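Local atomic coordinates of putative O-Methyltransferase (Corynebacterium glutamicum, PDB entry 3DR5), a protein that probably acts as an S-adenosyl-L-methionine-dependent O-methyltransferase, although its substrate is not established. Residues Thr83-Asp88 against Arg112-Arg117. Numbering follows the deposited sequence.
Sequences TLTCID and RFLLSR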
loop_
_atom_site.group_PDB
_atom_site.type_symbol
_atom_site.label_atom_id
_atom_site.label_comp_id
_atom_site.label_asym_id
_atom_site.label_seq_id
_atom_site.Cartn_x
_atom_site.Cartn_y
_atom_site.Cartn_z
ATOM N N THR A 83 -9.179 17.968 2.644
ATOM C CA THR A 83 -8.728 18.312 3.991
ATOM C C THR A 83 -8.366 17.060 4.789
ATOM O O THR A 83 -8.728 15.933 4.422
ATOM C CB THR A 83 -9.817 19.062 4.816
ATOM O OG1 THR A 83 -10.940 18.194 5.029
ATOM C CG2 THR A 83 -10.286 20.328 4.100
ATOM N N LEU A 84 -7.624 17.259 5.871
ATOM C CA LEU A 84 -7.293 16.159 6.763
ATOM C C LEU A 84 -8.111 16.448 8.016
ATOM O O LEU A 84 -8.042 17.541 8.587
ATOM C CB LEU A 84 -5.798 16.126 7.130
ATOM C CG LEU A 84 -5.431 15.195 8.302
ATOM C CD1 LEU A 84 -5.642 13.728 7.920
ATOM C CD2 LEU A 84 -3.978 15.440 8.682
ATOM N N THR A 85 -8.911 15.477 8.430
ATOM C CA THR A 85 -9.731 15.619 9.626
ATOM C C THR A 85 -9.110 14.739 10.706
ATOM O O THR A 85 -9.036 13.518 10.561
ATOM C CB THR A 85 -11.185 15.184 9.355
ATOM O OG1 THR A 85 -11.775 16.078 8.404
ATOM C CG2 THR A 85 -12.000 15.186 10.636
ATOM N N CYS A 86 -8.655 15.373 11.783
ATOM C CA CYS A 86 -8.041 14.666 12.900
ATOM C C CYS A 86 -9.049 14.556 14.032
ATOM O O CYS A 86 -9.794 15.491 14.310
ATOM C CB CYS A 86 -6.805 15.415 13.394
ATOM S SG CYS A 86 -5.565 15.720 12.120
ATOM N N ILE A 87 -9.061 13.404 14.691
ATOM C CA ILE A 87 -10.002 13.169 15.778
ATOM C C ILE A 87 -9.380 12.575 17.038
ATOM O O ILE A 87 -8.836 11.462 17.005
ATOM C CB ILE A 87 -11.126 12.199 15.347
ATOM C CG1 ILE A 87 -11.676 12.597 13.975
ATOM C CG2 ILE A 87 -12.228 12.175 16.407
ATOM C CD1 ILE A 87 -12.853 11.759 13.517
ATOM N N ASP A 88 -9.446 13.328 18.133
ATOM C CA ASP A 88 -8.968 12.864 19.429
ATOM C C ASP A 88 -9.624 13.736 20.513
ATOM O O ASP A 88 -9.816 14.933 20.321
ATOM C CB ASP A 88 -7.437 12.932 19.546
ATOM C CG ASP A 88 -6.922 12.230 20.806
ATOM O OD1 ASP A 88 -6.899 10.983 20.830
ATOM O OD2 ASP A 88 -6.569 12.927 21.778
ATOM N N ARG A 112 -8.476 19.984 9.911
ATOM C CA ARG A 112 -9.640 20.187 10.745
ATOM C C ARG A 112 -9.499 19.255 11.949
ATOM O O ARG A 112 -9.331 18.041 11.782
ATOM C CB ARG A 112 -10.887 19.841 9.922
ATOM C CG ARG A 112 -12.172 19.735 10.695
ATOM C CD ARG A 112 -13.023 18.626 10.094
ATOM N NE ARG A 112 -14.386 19.060 9.814
ATOM C CZ ARG A 112 -15.300 18.308 9.208
ATOM N NH1 ARG A 112 -15.005 17.071 8.814
ATOM N NH2 ARG A 112 -16.512 18.796 9.002
ATOM N N PHE A 113 -9.564 19.806 13.157
ATOM C CA PHE A 113 -9.444 18.965 14.340
ATOM C C PHE A 113 -10.763 18.867 15.102
ATOM O O PHE A 113 -11.376 19.877 15.453
ATOM C CB PHE A 113 -8.345 19.481 15.278
ATOM C CG PHE A 113 -7.746 18.404 16.156
ATOM C CD1 PHE A 113 -6.471 17.900 15.894
ATOM C CD2 PHE A 113 -8.474 17.860 17.208
ATOM C CE1 PHE A 113 -5.935 16.860 16.664
ATOM C CE2 PHE A 113 -7.951 16.827 17.987
ATOM C CZ PHE A 113 -6.678 16.324 17.715
ATOM N N LEU A 114 -11.210 17.644 15.347
ATOM C CA LEU A 114 -12.446 17.436 16.089
ATOM C C LEU A 114 -12.095 16.867 17.474
ATOM O O LEU A 114 -11.733 15.691 17.608
ATOM C CB LEU A 114 -13.383 16.467 15.340
ATOM C CG LEU A 114 -13.649 16.755 13.855
ATOM C CD1 LEU A 114 -14.594 15.710 13.279
ATOM C CD2 LEU A 114 -14.244 18.147 13.701
ATOM N N LEU A 115 -12.196 17.722 18.492
ATOM C CA LEU A 115 -11.918 17.352 19.881
ATOM C C LEU A 115 -13.064 16.461 20.366
ATOM O O LEU A 115 -13.982 16.925 21.053
ATOM C CB LEU A 115 -11.872 18.598 20.771
ATOM C CG LEU A 115 -10.614 19.023 21.528
ATOM C CD1 LEU A 115 -11.067 19.772 22.791
ATOM C CD2 LEU A 115 -9.752 17.817 21.918
ATOM N N SER A 116 -13.002 15.177 20.035
ATOM C CA SER A 116 -14.065 14.247 20.404
ATOM C C SER A 116 -13.559 12.817 20.487
ATOM O O SER A 116 -12.427 12.520 20.081
ATOM C CB SER A 116 -15.172 14.263 19.357
ATOM O OG SER A 116 -15.011 15.311 18.408
ATOM N N ARG A 117 -14.404 11.937 21.008
ATOM C CA ARG A 117 -14.070 10.537 21.062
ATOM C C ARG A 117 -14.485 10.118 19.645
ATOM O O ARG A 117 -15.569 10.478 19.153
ATOM C CB ARG A 117 -14.906 9.820 22.129
ATOM C CG ARG A 117 -14.768 10.489 23.479
ATOM C CD ARG A 117 -15.778 9.963 24.468
ATOM N NE ARG A 117 -15.609 8.531 24.702
ATOM C CZ ARG A 117 -16.231 7.850 25.661
ATOM N NH1 ARG A 117 -17.068 8.470 26.484
ATOM N NH2 ARG A 117 -16.015 6.548 25.798
#
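Thr85, Cys86 and Ile87 pair in parallel with Arg112, Phe113 and Leu114 as the two strands of a beta-alpha-beta unit, at one edge of this chain's Rossmann-like methyltransferase sheet; helix 91-103 makes the crossover. Cys86 is gripped through both backbone polar atoms: its N donates to Arg112 O at 2.8 Å, and its O accepts from Leu114 N at 2.8 Å in a nearly straight bond (176°); Arg112 N also bonds Leu84 O. Beyond Leu114 the pairing fades to weak bonds from Asp88 N to Leu114 O (3.3 Å) and from Ser116 N to Asp88 O, where an inverse gamma turn centred on Leu115 bends the chain.

On the face packed against helix 91-103, Phe113 swings CG anti to its backbone N (chi1 -154°), and its CD1 meets Cys86 CB at 3.5 Å. Cys86 O sits over one ring face, offset toward the rim, while Asp88 O lies in plane at the edge. On the other face Arg112 CD lies 3.3 Å from Thr85 OG1, and Arg112 NH1 bonds the same oxygen weakly; Thr85 CG2 touches Leu114 CD1. Asp88 OD2 is held by His93 ND1 and Glu90 N. Backbone bonds and apolar packing mainly join the strands, with one weak side-chain bond.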